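Local coordinates for glycoside Hydrolase (Bacteroides uniformis, PDB 5TA0), which probably hydrolyses agarose-derived galactans as a family 86 glycoside hydrolase and, in this variant, binds neoagarooctaose along its barrel, at residues L136-D148 with F168-I180. Numbering follows the deposited sequence.
Sequences LILCNQFSPFYPD and FGTASGEFYGRYI. With GAL (beta-D-galactopyranose), chain C; AAL (3,6-anhydro-alpha-L-galactopyranose), chain B.
Leu-138 and Tyr-176 form the apolar centre, where strand 136-140 runs roughly antiparallel to helix 170-180 (148° between directions), a barrel helix packing on its preceding strand and loop as a beta-alpha unit. Leu-138 CD2 lies 3.6 Å from Tyr-176 CE1, at the ring's edge, and also touches Ile-180 CG1. The Tyr-176 face is occupied instead by an amide: Asn-140 ND2 sits over the ring centre, 3.3 Å from CE2, with amide and ring planes 71° apart. That same ND2 also lies over the centre of the Phe-145 ring, wedging the amide between two aromatics. On the opposite face of Phe-145, Ser-172 CB makes a CH-pi contact 4.1 Å from the ring centroid, while Phe-175 CD2 lies at the ring's edge.

Farther along, Phe-168 directs its edge toward the face of Tyr-146 in an offset edge-to-face pair, and its CZ meets Pro-147 CG at 3.6 Å. The polar link across the two segments is Ser-172 OG to Phe-145 O, 2.8 Å; chi1 of -64°, with OG beside its own backbone N, turns the hydroxyl to this carbonyl.

Next to Asn-140 in the chain, Gln-141 NE2 donates to O4 of the bound beta-D-galactopyranose (3.0 Å). Apolar and aromatic contacts thus hold the helix to both strand and loop, while buried polar groups are satisfied by the serine bond, Asn-140 ND2 to Val-200 O, and Tyr-176 OH to Glu-199 O of the next barrel strand.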
ATOM      1  N   LEU A 136     -11.871   7.936   7.213  1.00  7.51           N
ATOM      2  CA  LEU A 136     -12.014   8.223   5.789  1.00  7.32           C
ATOM      3  C   LEU A 136     -10.807   8.860   5.156  1.00  7.05           C
ATOM      4  O   LEU A 136     -10.259   9.853   5.669  1.00  7.42           O
ATOM      5  CB  LEU A 136     -13.234   9.117   5.541  1.00  7.98           C
ATOM      6  CG  LEU A 136     -13.602   9.423   4.093  1.00  8.64           C
ATOM      7  CD1 LEU A 136     -14.068   8.160   3.413  1.00  9.23           C
ATOM      8  CD2 LEU A 136     -14.652  10.530   4.031  1.00  9.07           C
ATOM      9  N   ILE A 137     -10.424   8.305   4.003  1.00  6.65           N
ATOM     10  CA  ILE A 137      -9.555   8.982   3.046  1.00  6.52           C
ATOM     11  C   ILE A 137     -10.445   9.688   2.037  1.00  6.31           C
ATOM     12  O   ILE A 137     -11.190   9.064   1.300  1.00  6.59           O
ATOM     13  CB  ILE A 137      -8.625   7.989   2.290  1.00  6.52           C
ATOM     14  CG1 ILE A 137      -7.865   7.091   3.275  1.00  6.64           C
ATOM     15  CG2 ILE A 137      -7.690   8.744   1.352  1.00  6.39           C
ATOM     16  CD1 ILE A 137      -7.147   5.940   2.607  1.00  6.94           C
ATOM     17  N   LEU A 138     -10.358  11.015   2.019  1.00  6.03           N
ATOM     18  CA  LEU A 138     -11.048  11.840   1.032  1.00  6.07           C
ATOM     19  C   LEU A 138     -10.066  12.202  -0.092  1.00  6.15           C
ATOM     20  O   LEU A 138      -8.899  12.442   0.155  1.00  6.04           O
ATOM     21  CB  LEU A 138     -11.590  13.094   1.732  1.00  6.31           C
ATOM     22  CG  LEU A 138     -12.460  14.033   0.887  1.00  6.46           C
ATOM     23  CD1 LEU A 138     -13.686  13.333   0.297  1.00  6.56           C
ATOM     24  CD2 LEU A 138     -12.925  15.234   1.716  1.00  6.48           C
ATOM     25  N   CYS A 139     -10.560  12.207  -1.331  1.00  6.43           N
ATOM     26  CA  CYS A 139      -9.759  12.590  -2.485  1.00  6.71           C
ATOM     27  C   CYS A 139     -10.656  13.108  -3.573  1.00  6.49           C
ATOM     28  O   CYS A 139     -11.832  12.695  -3.674  1.00  7.43           O
ATOM     29  CB  CYS A 139      -8.976  11.368  -2.983  1.00  6.90           C
ATOM     30  SG  CYS A 139      -7.763  11.669  -4.293  1.00  7.72           S
ATOM     31  N   ASN A 140     -10.125  14.003  -4.404  1.00  6.36           N
ATOM     32  CA  ASN A 140     -10.808  14.430  -5.631  1.00  6.50           C
ATOM     33  C   ASN A 140     -10.374  13.562  -6.805  1.00  6.74           C
ATOM     34  O   ASN A 140      -9.165  13.373  -7.040  1.00  7.02           O
ATOM     35  CB  ASN A 140     -10.450  15.876  -5.965  1.00  6.70           C
ATOM     36  CG  ASN A 140     -10.995  16.845  -4.963  1.00  7.04           C
ATOM     37  OD1 ASN A 140     -12.191  17.141  -4.964  1.00  7.17           O
ATOM     38  ND2 ASN A 140     -10.135  17.287  -4.046  1.00  7.07           N
ATOM     39  N   GLN A 141     -11.341  13.106  -7.603  1.00  6.82           N
ATOM     40  CA  GLN A 141     -11.007  12.624  -8.951  1.00  6.86           C
ATOM     41  C   GLN A 141     -10.419  13.779  -9.769  1.00  6.92           C
ATOM     42  O   GLN A 141     -10.592  14.955  -9.445  1.00  6.87           O
ATOM     43  CB  GLN A 141     -12.240  12.059  -9.628  1.00  7.63           C
ATOM     44  CG  GLN A 141     -12.739  10.786  -8.988  1.00  8.64           C
ATOM     45  CD  GLN A 141     -14.020  10.290  -9.602  1.00 10.43           C
ATOM     46  OE1 GLN A 141     -14.197  10.313 -10.848  1.00 12.50           O
ATOM     47  NE2 GLN A 141     -14.950   9.880  -8.756  1.00 10.77           N
ATOM     48  N   PHE A 142      -9.649  13.423 -10.785  1.00  6.70           N
ATOM     49  CA  PHE A 142      -8.908  14.396 -11.554  1.00  6.96           C
ATOM     50  C   PHE A 142      -9.767  15.541 -12.114  1.00  7.14           C
ATOM     51  O   PHE A 142      -9.374  16.712 -12.027  1.00  7.17           O
ATOM     52  CB  PHE A 142      -8.147  13.725 -12.696  1.00  6.84           C
ATOM     53  CG  PHE A 142      -7.302  14.691 -13.480  1.00  6.94           C
ATOM     54  CD1 PHE A 142      -7.751  15.236 -14.691  1.00  6.92           C
ATOM     55  CD2 PHE A 142      -6.096  15.135 -12.974  1.00  7.20           C
ATOM     56  CE1 PHE A 142      -6.982  16.164 -15.370  1.00  7.30           C
ATOM     57  CE2 PHE A 142      -5.336  16.065 -13.648  1.00  7.30           C
ATOM     58  CZ  PHE A 142      -5.776  16.563 -14.853  1.00  7.38           C
ATOM     59  N   SER A 143     -10.925  15.203 -12.675  1.00  7.80           N
ATOM     60  CA  SER A 143     -11.765  16.162 -13.398  1.00  8.82           C
ATOM     61  C   SER A 143     -13.096  16.311 -12.695  1.00  8.35           C
ATOM     62  O   SER A 143     -13.654  15.313 -12.272  1.00  9.21           O
ATOM     63  CB  SER A 143     -12.002  15.626 -14.803  1.00 10.75           C
ATOM     64  OG  SER A 143     -12.703  16.560 -15.588  1.00 15.09           O
ATOM     65  N   PRO A 144     -13.644  17.527 -12.556  1.00  8.01           N
ATOM     66  CA  PRO A 144     -13.118  18.780 -13.076  1.00  7.92           C
ATOM     67  C   PRO A 144     -12.254  19.561 -12.072  1.00  7.21           C
ATOM     68  O   PRO A 144     -11.973  20.728 -12.269  1.00  7.75           O
ATOM     69  CB  PRO A 144     -14.409  19.529 -13.436  1.00  8.28           C
ATOM     70  CG  PRO A 144     -15.368  19.081 -12.398  1.00  8.31           C
ATOM     71  CD  PRO A 144     -15.019  17.669 -12.046  1.00  8.33           C
ATOM     72  N   PHE A 145     -11.808  18.902 -11.003  1.00  6.70           N
ATOM     73  CA  PHE A 145     -11.031  19.552  -9.926  1.00  6.61           C
ATOM     74  C   PHE A 145      -9.731  20.189 -10.423  1.00  6.56           C
ATOM     75  O   PHE A 145      -9.386  21.297  -9.993  1.00  6.60           O
ATOM     76  CB  PHE A 145     -10.747  18.524  -8.808  1.00  6.34           C
ATOM     77  CG  PHE A 145     -10.060  19.102  -7.591  1.00  6.55           C
ATOM     78  CD1 PHE A 145     -10.721  19.967  -6.746  1.00  6.79           C
ATOM     79  CD2 PHE A 145      -8.756  18.776  -7.305  1.00  6.66           C
ATOM     80  CE1 PHE A 145     -10.102  20.471  -5.607  1.00  6.75           C
ATOM     81  CE2 PHE A 145      -8.134  19.284  -6.165  1.00  6.87           C
ATOM     82  CZ  PHE A 145      -8.804  20.134  -5.325  1.00  6.86           C
ATOM     83  N   TYR A 146      -8.989  19.515 -11.307  1.00  6.28           N
ATOM     84  CA  TYR A 146      -7.752  20.100 -11.836  1.00  6.61           C
ATOM     85  C   TYR A 146      -8.143  21.209 -12.824  1.00  7.11           C
ATOM     86  O   TYR A 146      -8.909  20.957 -13.730  1.00  7.40           O
ATOM     87  CB  TYR A 146      -6.869  19.104 -12.558  1.00  6.85           C
ATOM     88  CG  TYR A 146      -5.475  19.618 -12.803  1.00  6.68           C
ATOM     89  CD1 TYR A 146      -4.618  19.880 -11.742  1.00  6.80           C
ATOM     90  CD2 TYR A 146      -4.994  19.874 -14.083  1.00  6.83           C
ATOM     91  CE1 TYR A 146      -3.325  20.337 -11.952  1.00  7.12           C
ATOM     92  CE2 TYR A 146      -3.690  20.314 -14.285  1.00  7.24           C
ATOM     93  CZ  TYR A 146      -2.870  20.549 -13.208  1.00  7.57           C
ATOM     94  OH  TYR A 146      -1.577  20.997 -13.376  1.00  8.28           O
ATOM     95  N   PRO A 147      -7.653  22.433 -12.603  1.00  7.55           N
ATOM     96  CA  PRO A 147      -8.200  23.562 -13.372  1.00  8.25           C
ATOM     97  C   PRO A 147      -7.539  23.709 -14.735  1.00  8.55           C
ATOM     98  O   PRO A 147      -6.665  24.554 -14.923  1.00 10.27           O
ATOM     99  CB  PRO A 147      -7.984  24.755 -12.429  1.00  8.70           C
ATOM    100  CG  PRO A 147      -6.814  24.375 -11.598  1.00  8.18           C
ATOM    101  CD  PRO A 147      -6.820  22.887 -11.474  1.00  7.97           C
ATOM    102  N   ASP A 148      -7.966  22.858 -15.672  1.00  8.48           N
ATOM    103  CA  ASP A 148      -7.466  22.824 -17.054  1.00  8.70           C
ATOM    104  C   ASP A 148      -8.485  23.370 -18.053  1.00  8.75           C
ATOM    105  O   ASP A 148      -8.341  23.165 -19.251  1.00  9.59           O
ATOM    106  CB  ASP A 148      -7.059  21.399 -17.438  1.00  9.44           C
ATOM    107  CG  ASP A 148      -8.219  20.420 -17.422  1.00  9.67           C
ATOM    108  OD1 ASP A 148      -7.986  19.208 -17.624  1.00 11.53           O
ATOM    109  OD2 ASP A 148      -9.383  20.813 -17.177  1.00  9.09           O
ATOM    110  N   PHE A 168      -1.992  29.213  -8.803  1.00  9.17           N
ATOM    111  CA  PHE A 168      -2.706  28.139  -9.510  1.00  9.15           C
ATOM    112  C   PHE A 168      -3.305  27.120  -8.560  1.00  8.80           C
ATOM    113  O   PHE A 168      -2.620  26.522  -7.747  1.00  9.50           O
ATOM    114  CB  PHE A 168      -1.744  27.448 -10.446  1.00  9.22           C
ATOM    115  CG  PHE A 168      -2.382  26.415 -11.306  1.00  9.49           C
ATOM    116  CD1 PHE A 168      -3.257  26.792 -12.306  1.00  9.88           C
ATOM    117  CD2 PHE A 168      -2.075  25.055 -11.143  1.00  9.72           C
ATOM    118  CE1 PHE A 168      -3.832  25.849 -13.116  1.00 10.38           C
ATOM    119  CE2 PHE A 168      -2.664  24.111 -11.953  1.00 10.30           C
ATOM    120  CZ  PHE A 168      -3.519  24.507 -12.943  1.00 10.41           C
ATOM    121  N   GLY A 169      -4.618  26.934  -8.666  1.00  8.05           N
ATOM    122  CA  GLY A 169      -5.368  26.065  -7.785  1.00  7.96           C
ATOM    123  C   GLY A 169      -6.086  26.727  -6.621  1.00  8.10           C
ATOM    124  O   GLY A 169      -6.717  26.040  -5.818  1.00  7.98           O
ATOM    125  N   THR A 170      -6.007  28.055  -6.487  1.00  7.76           N
ATOM    126  CA  THR A 170      -6.668  28.746  -5.378  1.00  7.92           C
ATOM    127  C   THR A 170      -8.158  28.394  -5.321  1.00  7.56           C
ATOM    128  O   THR A 170      -8.658  28.030  -4.250  1.00  7.43           O
ATOM    129  CB  THR A 170      -6.431  30.256  -5.457  1.00  8.26           C
ATOM    130  OG1 THR A 170      -5.027  30.516  -5.218  1.00  8.77           O
ATOM    131  CG2 THR A 170      -7.258  31.008  -4.466  1.00  8.49           C
ATOM    132  N   ALA A 171      -8.853  28.477  -6.448  1.00  7.48           N
ATOM    133  CA  ALA A 171     -10.295  28.213  -6.447  1.00  7.08           C
ATOM    134  C   ALA A 171     -10.605  26.747  -6.166  1.00  6.98           C
ATOM    135  O   ALA A 171     -11.516  26.432  -5.406  1.00  6.51           O
ATOM    136  CB  ALA A 171     -10.936  28.653  -7.741  1.00  7.42           C
ATOM    137  N   SER A 172      -9.841  25.845  -6.757  1.00  6.68           N
ATOM    138  CA  SER A 172      -9.981  24.426  -6.493  1.00  6.56           C
ATOM    139  C   SER A 172      -9.771  24.172  -4.998  1.00  6.41           C
ATOM    140  O   SER A 172     -10.555  23.443  -4.366  1.00  6.23           O
ATOM    141  CB  SER A 172      -8.942  23.626  -7.284  1.00  6.73           C
ATOM    142  OG  SER A 172      -9.166  23.761  -8.689  1.00  7.13           O
ATOM    143  N   GLY A 173      -8.736  24.797  -4.435  1.00  6.39           N
ATOM    144  CA  GLY A 173      -8.457  24.634  -3.016  1.00  6.51           C
ATOM    145  C   GLY A 173      -9.538  25.178  -2.085  1.00  6.57           C
ATOM    146  O   GLY A 173      -9.845  24.576  -1.068  1.00  7.26           O
ATOM    147  N   GLU A 174     -10.060  26.337  -2.435  1.00  6.56           N
ATOM    148  CA  GLU A 174     -11.146  26.915  -1.658  1.00  6.92           C
ATOM    149  C   GLU A 174     -12.361  26.003  -1.708  1.00  6.80           C
ATOM    150  O   GLU A 174     -13.006  25.777  -0.690  1.00  7.15           O
ATOM    151  CB  GLU A 174     -11.502  28.316  -2.134  1.00  7.64           C
ATOM    152  CG  GLU A 174     -12.636  28.907  -1.332  1.00  8.21           C
ATOM    153  CD  GLU A 174     -13.045  30.303  -1.737  1.00  8.79           C
ATOM    154  OE1 GLU A 174     -14.267  30.550  -1.718  1.00  8.86           O
ATOM    155  OE2 GLU A 174     -12.175  31.157  -1.989  1.00 10.24           O
ATOM    156  N   PHE A 175     -12.692  25.485  -2.896  1.00  6.61           N
ATOM    157  CA  PHE A 175     -13.776  24.518  -2.986  1.00  6.58           C
ATOM    158  C   PHE A 175     -13.530  23.368  -1.997  1.00  6.74           C
ATOM    159  O   PHE A 175     -14.430  22.949  -1.257  1.00  7.08           O
ATOM    160  CB  PHE A 175     -13.924  23.977  -4.431  1.00  6.57           C
ATOM    161  CG  PHE A 175     -14.722  22.702  -4.481  1.00  6.91           C
ATOM    162  CD1 PHE A 175     -16.118  22.715  -4.354  1.00  7.33           C
ATOM    163  CD2 PHE A 175     -14.086  21.479  -4.560  1.00  7.18           C
ATOM    164  CE1 PHE A 175     -16.824  21.522  -4.292  1.00  7.30           C
ATOM    165  CE2 PHE A 175     -14.804  20.302  -4.492  1.00  7.15           C
ATOM    166  CZ  PHE A 175     -16.159  20.326  -4.378  1.00  7.27           C
ATOM    167  N   TYR A 176     -12.331  22.794  -2.048  1.00  6.28           N
ATOM    168  CA  TYR A 176     -12.051  21.608  -1.215  1.00  6.18           C
ATOM    169  C   TYR A 176     -12.138  21.938   0.275  1.00  6.32           C
ATOM    170  O   TYR A 176     -12.747  21.202   1.065  1.00  6.36           O
ATOM    171  CB  TYR A 176     -10.678  21.061  -1.586  1.00  6.10           C
ATOM    172  CG  TYR A 176     -10.336  19.639  -1.189  1.00  6.19           C
ATOM    173  CD1 TYR A 176     -11.279  18.709  -0.709  1.00  6.27           C
ATOM    174  CD2 TYR A 176      -9.031  19.184  -1.365  1.00  6.32           C
ATOM    175  CE1 TYR A 176     -10.923  17.391  -0.439  1.00  6.43           C
ATOM    176  CE2 TYR A 176      -8.682  17.864  -1.104  1.00  6.55           C
ATOM    177  CZ  TYR A 176      -9.623  16.977  -0.627  1.00  6.30           C
ATOM    178  OH  TYR A 176      -9.336  15.664  -0.355  1.00  6.69           O
ATOM    179  N   GLY A 177     -11.518  23.046   0.673  1.00  6.87           N
ATOM    180  CA  GLY A 177     -11.569  23.451   2.091  1.00  6.91           C
ATOM    181  C   GLY A 177     -12.992  23.742   2.555  1.00  6.87           C
ATOM    182  O   GLY A 177     -13.388  23.313   3.639  1.00  7.39           O
ATOM    183  N   ARG A 178     -13.773  24.447   1.745  1.00  7.07           N
ATOM    184  CA  ARG A 178     -15.162  24.753   2.122  1.00  7.74           C
ATOM    185  C   ARG A 178     -15.991  23.484   2.172  1.00  8.02           C
ATOM    186  O   ARG A 178     -16.806  23.298   3.060  1.00  8.14           O
ATOM    187  CB  ARG A 178     -15.797  25.762   1.188  1.00  8.02           C
ATOM    188  CG  ARG A 178     -15.274  27.181   1.323  1.00  8.93           C
ATOM    189  CD  ARG A 178     -16.062  28.081   0.389  1.00  9.43           C
ATOM    190  NE  ARG A 178     -15.686  29.472   0.551  1.00 10.82           N
ATOM    191  CZ  ARG A 178     -16.063  30.247   1.558  1.00 12.32           C
ATOM    192  NH1 ARG A 178     -16.893  29.796   2.470  1.00 13.67           N
ATOM    193  NH2 ARG A 178     -15.584  31.491   1.631  1.00 14.45           N
ATOM    194  N   TYR A 179     -15.792  22.585   1.213  1.00  7.66           N
ATOM    195  CA  TYR A 179     -16.533  21.331   1.210  1.00  7.80           C
ATOM    196  C   TYR A 179     -16.348  20.598   2.537  1.00  7.98           C
ATOM    197  O   TYR A 179     -17.321  20.127   3.162  1.00  8.52           O
ATOM    198  CB  TYR A 179     -16.046  20.428   0.049  1.00  7.59           C
ATOM    199  CG  TYR A 179     -16.747  19.093   0.005  1.00  7.62           C
ATOM    200  CD1 TYR A 179     -16.247  18.008   0.712  1.00  7.69           C
ATOM    201  CD2 TYR A 179     -17.926  18.947  -0.698  1.00  7.83           C
ATOM    202  CE1 TYR A 179     -16.921  16.793   0.733  1.00  7.76           C
ATOM    203  CE2 TYR A 179     -18.592  17.725  -0.736  1.00  8.14           C
ATOM    204  CZ  TYR A 179     -18.099  16.661  -0.007  1.00  8.01           C
ATOM    205  OH  TYR A 179     -18.745  15.454  -0.001  1.00  9.18           O
ATOM    206  N   ILE A 180     -15.107  20.444   2.948  1.00  8.31           N
ATOM    207  CA  ILE A 180     -14.772  19.713   4.173  1.00  8.69           C
ATOM    208  C   ILE A 180     -15.442  20.399   5.368  1.00  9.48           C
ATOM    209  O   ILE A 180     -16.104  19.746   6.188  1.00 10.30           O
ATOM    210  CB  ILE A 180     -13.247  19.583   4.372  1.00  8.80           C
ATOM    211  CG1 ILE A 180     -12.602  18.741   3.262  1.00  9.05           C
ATOM    212  CG2 ILE A 180     -12.907  18.996   5.738  1.00  9.23           C
ATOM    213  CD1 ILE A 180     -11.131  19.029   3.082  1.00  9.40           C
TER
HETATM  214  C1  GAL C   5     -15.898   6.429  -8.285  1.00 20.38           C
HETATM  215  C2  GAL C   5     -17.024   6.967  -7.396  1.00 20.96           C
HETATM  216  C3  GAL C   5     -18.366   7.031  -8.134  1.00 22.35           C
HETATM  217  C4  GAL C   5     -18.190   7.722  -9.481  1.00 22.29           C
HETATM  218  C5  GAL C   5     -17.075   7.033 -10.263  1.00 22.47           C
HETATM  219  C6  GAL C   5     -16.831   7.651 -11.638  1.00 23.49           C
HETATM  220  O2  GAL C   5     -17.113   6.109  -6.258  1.00 21.68           O
HETATM  221  O3  GAL C   5     -19.361   7.674  -7.316  1.00 24.32           O
HETATM  222  O4  GAL C   5     -17.806   9.093  -9.278  1.00 21.54           O
HETATM  223  O5  GAL C   5     -15.844   7.118  -9.527  1.00 20.26           O
HETATM  224  O6  GAL C   5     -15.749   6.976 -12.304  1.00 26.56           O
HETATM  225  C1  AAL B   4     -10.897   5.158  -8.872  1.00 20.10           C
HETATM  226  C2  AAL B   4     -11.074   6.644  -8.500  1.00 20.27           C
HETATM  227  C3  AAL B   4     -12.304   6.875  -7.638  1.00 18.78           C
HETATM  228  C4  AAL B   4     -13.509   6.242  -8.297  1.00 19.38           C
HETATM  229  C5  AAL B   4     -13.190   4.797  -8.078  1.00 19.71           C
HETATM  230  C6  AAL B   4     -12.723   4.798  -6.657  1.00 19.87           C
HETATM  231  O2  AAL B   4     -11.221   7.452  -9.673  1.00 20.69           O
HETATM  232  O3  AAL B   4     -12.165   6.100  -6.442  1.00 19.35           O
HETATM  233  O4  AAL B   4     -14.691   6.585  -7.544  1.00 19.76           O
HETATM  234  O5  AAL B   4     -12.101   4.386  -8.911  1.00 19.87           O